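Local coordinates for protein filamentous hemagglutinin (PDB 1RWR) that serves as a secreted adhesin of Bordetella pertussis, whose N-terminal TPS domain probably directs its export by two-partner secretion, at residues Q142-I147 against L166-G171; D161-L166 against A185-A190. All blocks are in the same frame, centred on the assembly; numbering follows the deposited sequence.

Both contacts are parallel strand pairs between successive coils of the right-handed beta-helix, but they lie in different sheets of it. Contact 2 joins strand 159-164 to strand 183-188 and is buried throughout. Contact 1 joins strand 144-147 to strand 166-169 and is buried on one face alone, where two valines, an isoleucine and a leucine point into the helix; threonines, a leucine and a lysine occupy the other. Arg-165 turns the chain from one sheet into the next, and Leu-166 belongs to both segments flanking that corner. The centres of contact 1 and contact 2 are about 8 Å apart. Across the core Val-145 of contact 1 packs on Val-162 and Ala-164 of contact 2.

Contact 1 of 2, residues Q142-I147 against L166-G171; sequences QGTVTI and LVKLQG
Strands 144-147 and 166-169 run parallel, 8° apart and in exact register from Thr-144 beside Leu-166 to Ile-147 beside Leu-169, joined by five backbone hydrogen bonds that alternate in direction. Val-145 takes part through both its polar atoms: its N donates to Leu-166 O, and its O accepts from Lys-168 N at 3.0 Å, nearly along the carbonyl axis. The ladder ends where Gln-170 N reaches Ile-147 O at 2.8 Å.

Thr-144, Thr-146, Leu-166 and Lys-168 share one face. Thr-144 OG1, beside its own backbone N, lies against Leu-166 CB at 3.6 Å, the two side chains crossing obliquely. Thr-146 repeats the pose, its OG1 4.0 Å from Lys-168 CB, so the lysine offers its aliphatic stem while its amine leads away. Beta-branched threonine suits such a partly exposed strand face. Val-145, Val-167, Ile-147 and Leu-169 take the other face. Ile-147 and Leu-169 lie side by side, CG1 to CD2 at 3.8 Å, while Ile-147 CG2 sits 3.8 Å from Gly-171 O. Val-145 and Val-167 both rest on Val-162 of strand 159-164.

Main-chain bonds thus fix the pairing, and the side chains sort by face: only hydrocarbon on that of Val-145 and Ile-147; two hydroxyls, a lysine and one leucine on the partly exposed one.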
# COMPACT_ATOMS: atom_id res chain seq x y z
N GLN A 142 8.70 12.31 -1.97
CA GLN A 142 7.69 13.18 -1.39
C GLN A 142 6.39 12.44 -1.22
O GLN A 142 6.26 11.34 -1.72
CB GLN A 142 7.44 14.40 -2.26
CG GLN A 142 6.89 14.07 -3.65
CD GLN A 142 6.77 15.30 -4.52
OE1 GLN A 142 7.56 15.51 -5.43
NE2 GLN A 142 5.83 16.14 -4.20
N GLY A 143 5.45 13.05 -0.50
CA GLY A 143 4.07 12.58 -0.44
C GLY A 143 3.73 11.86 0.82
O GLY A 143 4.55 11.15 1.39
N THR A 144 2.47 11.99 1.22
CA THR A 144 1.91 11.30 2.39
C THR A 144 0.82 10.31 1.96
O THR A 144 0.01 10.61 1.09
CB THR A 144 1.29 12.33 3.31
OG1 THR A 144 2.31 13.24 3.79
CG2 THR A 144 0.65 11.67 4.53
N VAL A 145 0.76 9.15 2.61
CA VAL A 145 -0.42 8.27 2.54
C VAL A 145 -1.09 8.37 3.88
O VAL A 145 -0.45 8.20 4.91
CB VAL A 145 -0.06 6.82 2.25
CG1 VAL A 145 -1.28 5.85 2.43
CG2 VAL A 145 0.56 6.69 0.87
N THR A 146 -2.37 8.68 3.87
CA THR A 146 -3.19 8.71 5.07
C THR A 146 -4.26 7.63 5.02
O THR A 146 -5.04 7.56 4.08
CB THR A 146 -3.88 10.08 5.19
OG1 THR A 146 -2.90 11.14 5.28
CG2 THR A 146 -4.71 10.12 6.45
N ILE A 147 -4.25 6.76 6.02
CA ILE A 147 -5.30 5.79 6.19
C ILE A 147 -6.30 6.45 7.15
O ILE A 147 -5.98 6.68 8.30
CB ILE A 147 -4.77 4.44 6.77
CG1 ILE A 147 -3.66 3.83 5.90
CG2 ILE A 147 -5.92 3.48 6.92
CD1 ILE A 147 -3.97 3.75 4.46
N LEU A 166 5.88 10.21 4.10
CA LEU A 166 5.24 10.19 5.41
C LEU A 166 3.99 9.32 5.38
O LEU A 166 3.31 9.21 4.36
CB LEU A 166 4.80 11.60 5.82
CG LEU A 166 5.88 12.68 5.91
CD1 LEU A 166 5.20 14.03 6.19
CD2 LEU A 166 6.96 12.39 6.97
N VAL A 167 3.64 8.75 6.52
CA VAL A 167 2.45 7.91 6.60
C VAL A 167 1.69 8.24 7.88
O VAL A 167 2.29 8.33 8.95
CB VAL A 167 2.78 6.40 6.54
CG1 VAL A 167 1.48 5.57 6.59
CG2 VAL A 167 3.57 6.07 5.33
N LYS A 168 0.39 8.44 7.75
CA LYS A 168 -0.51 8.69 8.89
C LYS A 168 -1.51 7.53 8.95
O LYS A 168 -2.15 7.21 7.95
CB LYS A 168 -1.19 10.02 8.73
CG LYS A 168 -0.15 11.17 8.79
CD LYS A 168 -0.72 12.53 8.57
CE LYS A 168 0.37 13.65 8.82
NZ LYS A 168 1.73 13.27 9.45
N LEU A 169 -1.61 6.91 10.13
CA LEU A 169 -2.48 5.75 10.34
C LEU A 169 -3.57 6.12 11.33
O LEU A 169 -3.34 6.12 12.54
CB LEU A 169 -1.68 4.57 10.84
CG LEU A 169 -0.50 4.14 9.95
CD1 LEU A 169 0.43 3.19 10.67
CD2 LEU A 169 -1.04 3.56 8.62
N GLN A 170 -4.73 6.46 10.78
CA GLN A 170 -5.89 6.91 11.56
C GLN A 170 -7.11 6.00 11.38
O GLN A 170 -8.26 6.39 11.65
CB GLN A 170 -6.21 8.35 11.24
CG GLN A 170 -5.08 9.28 11.62
CD GLN A 170 -5.16 10.65 10.96
OE1 GLN A 170 -6.17 11.02 10.37
NE2 GLN A 170 -4.09 11.42 11.10
N GLY A 171 -6.85 4.76 10.95
CA GLY A 171 -7.86 3.73 10.80
C GLY A 171 -7.15 2.39 10.75
O GLY A 171 -5.93 2.34 10.55

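Contact 2 of 2, residues D161-L166 against A185-A190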
# COMPACT_ATOMS: atom_id res chain seq x y z
N ASP A 161 1.30 -3.14 1.31
CA ASP A 161 2.46 -2.27 1.55
C ASP A 161 2.05 -0.85 1.29
O ASP A 161 1.35 -0.54 0.29
CB ASP A 161 3.61 -2.58 0.59
CG ASP A 161 4.38 -3.81 0.93
OD1 ASP A 161 4.06 -4.51 1.94
OD2 ASP A 161 5.39 -4.14 0.23
N VAL A 162 2.48 0.01 2.20
CA VAL A 162 2.30 1.46 2.10
C VAL A 162 3.70 2.07 2.13
O VAL A 162 4.43 1.90 3.11
CB VAL A 162 1.50 2.03 3.26
CG1 VAL A 162 1.42 3.54 3.15
CG2 VAL A 162 0.11 1.46 3.32
N VAL A 163 4.08 2.73 1.03
CA VAL A 163 5.45 3.19 0.82
C VAL A 163 5.44 4.67 0.42
O VAL A 163 5.00 5.02 -0.67
CB VAL A 163 6.13 2.32 -0.27
CG1 VAL A 163 7.61 2.69 -0.40
CG2 VAL A 163 5.98 0.83 0.08
N ALA A 164 5.83 5.56 1.32
CA ALA A 164 5.58 7.00 1.13
C ALA A 164 6.60 7.79 1.91
O ALA A 164 7.37 7.22 2.71
CB ALA A 164 4.17 7.37 1.58
N ARG A 165 6.64 9.11 1.70
CA ARG A 165 7.59 9.89 2.45
C ARG A 165 7.16 9.95 3.90
O ARG A 165 7.98 9.80 4.79
CB ARG A 165 7.78 11.28 1.85
CG ARG A 165 9.00 12.05 2.41
CD ARG A 165 10.33 11.43 1.92
NE ARG A 165 11.52 11.89 2.62
CZ ARG A 165 12.27 12.98 2.30
NH1 ARG A 165 11.89 13.84 1.37
NH2 ARG A 165 13.36 13.25 2.99
N LEU A 166 5.88 10.21 4.10
CA LEU A 166 5.24 10.19 5.41
C LEU A 166 3.99 9.32 5.38
O LEU A 166 3.31 9.21 4.36
CB LEU A 166 4.80 11.60 5.82
CG LEU A 166 5.88 12.68 5.91
CD1 LEU A 166 5.20 14.03 6.19
CD2 LEU A 166 6.96 12.39 6.97
N ALA A 185 3.34 -3.99 5.51
CA ALA A 185 4.58 -3.21 5.61
C ALA A 185 4.27 -1.76 5.37
O ALA A 185 3.54 -1.43 4.43
CB ALA A 185 5.61 -3.71 4.62
N VAL A 186 4.78 -0.91 6.26
CA VAL A 186 4.68 0.53 6.11
C VAL A 186 6.14 1.03 6.07
O VAL A 186 6.93 0.76 7.00
CB VAL A 186 3.93 1.19 7.26
CG1 VAL A 186 3.91 2.71 7.09
CG2 VAL A 186 2.53 0.66 7.39
N VAL A 187 6.51 1.66 4.96
CA VAL A 187 7.91 2.05 4.70
C VAL A 187 7.90 3.54 4.41
O VAL A 187 7.35 3.99 3.37
CB VAL A 187 8.47 1.27 3.52
CG1 VAL A 187 9.88 1.76 3.14
CG2 VAL A 187 8.45 -0.24 3.83
N ALA A 188 8.46 4.32 5.34
CA ALA A 188 8.49 5.76 5.23
C ALA A 188 9.89 6.28 5.01
O ALA A 188 10.87 5.61 5.40
CB ALA A 188 7.88 6.41 6.46
N GLY A 189 9.99 7.43 4.38
CA GLY A 189 11.27 8.09 4.14
C GLY A 189 11.64 8.13 2.67
O GLY A 189 10.89 7.67 1.81
N ALA A 190 12.78 8.75 2.40
CA ALA A 190 13.29 8.85 1.05
C ALA A 190 14.00 7.56 0.74
O ALA A 190 15.08 7.28 1.26
CB ALA A 190 14.21 10.06 0.91
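Within strands 159-164 and 183-188, the segments 161-164 and 185-188 run parallel with their axes 4.7 Å apart, and here Asp-161 sits beside Ala-185. Its CG stands beside the backbone N and the carboxylate swings toward Ala-185, bringing OD1 to 3.2 Å from Ala-185 CB; the small methyl lets the acid lie close. This buried charge is satisfied beyond the pair, OD1 by a salt bridge to Arg-198 and OD2 by a hydrogen bond to Tyr-193 OH.

Val-162 supplies the central backbone bonds: its N donates to Ala-185 O, and its O receives Val-187 N at 2.8 Å, nearly along the carbonyl axis. Its side chain lies beside that of Val-186 on the inward face, where Val-162 meets Val-145 and Val-186 meets Ile-217. Val-163 points to the other face, where its CG1, anti to the backbone N, comes 4.3 Å from Val-187 CB, and Tyr-193 packs on both valines. Beta-branched valine suits these extended, buried positions.

Ala-164 N donates to Val-187 O at 3.0 Å, and its short side chain fits against Val-145. Beyond it the ladder frays: Gly-189 N gives a bent bond (135°) to Ala-164 O and a weak one to Arg-165 O. Gly-189 has a positive phi of 113°, at which a side chain would collide with the preceding carbonyl. Arg-165 leaves the strand. Its chain bends at chi2 (70°), with Ala-190 CB 3.5 Å above one guanidinium face, offset toward its rim; NE pairs with Asp-236, while NH1 bonds to Ala-207 O and Gln-141 O. Leu-166 then starts the next strand.

Aliphatic residues matched between successive coils, valine on valine and alanine on alanine, with a sharp corner between sheets, are characteristic of the right-handed parallel beta-helix, the fold of the TPS domain.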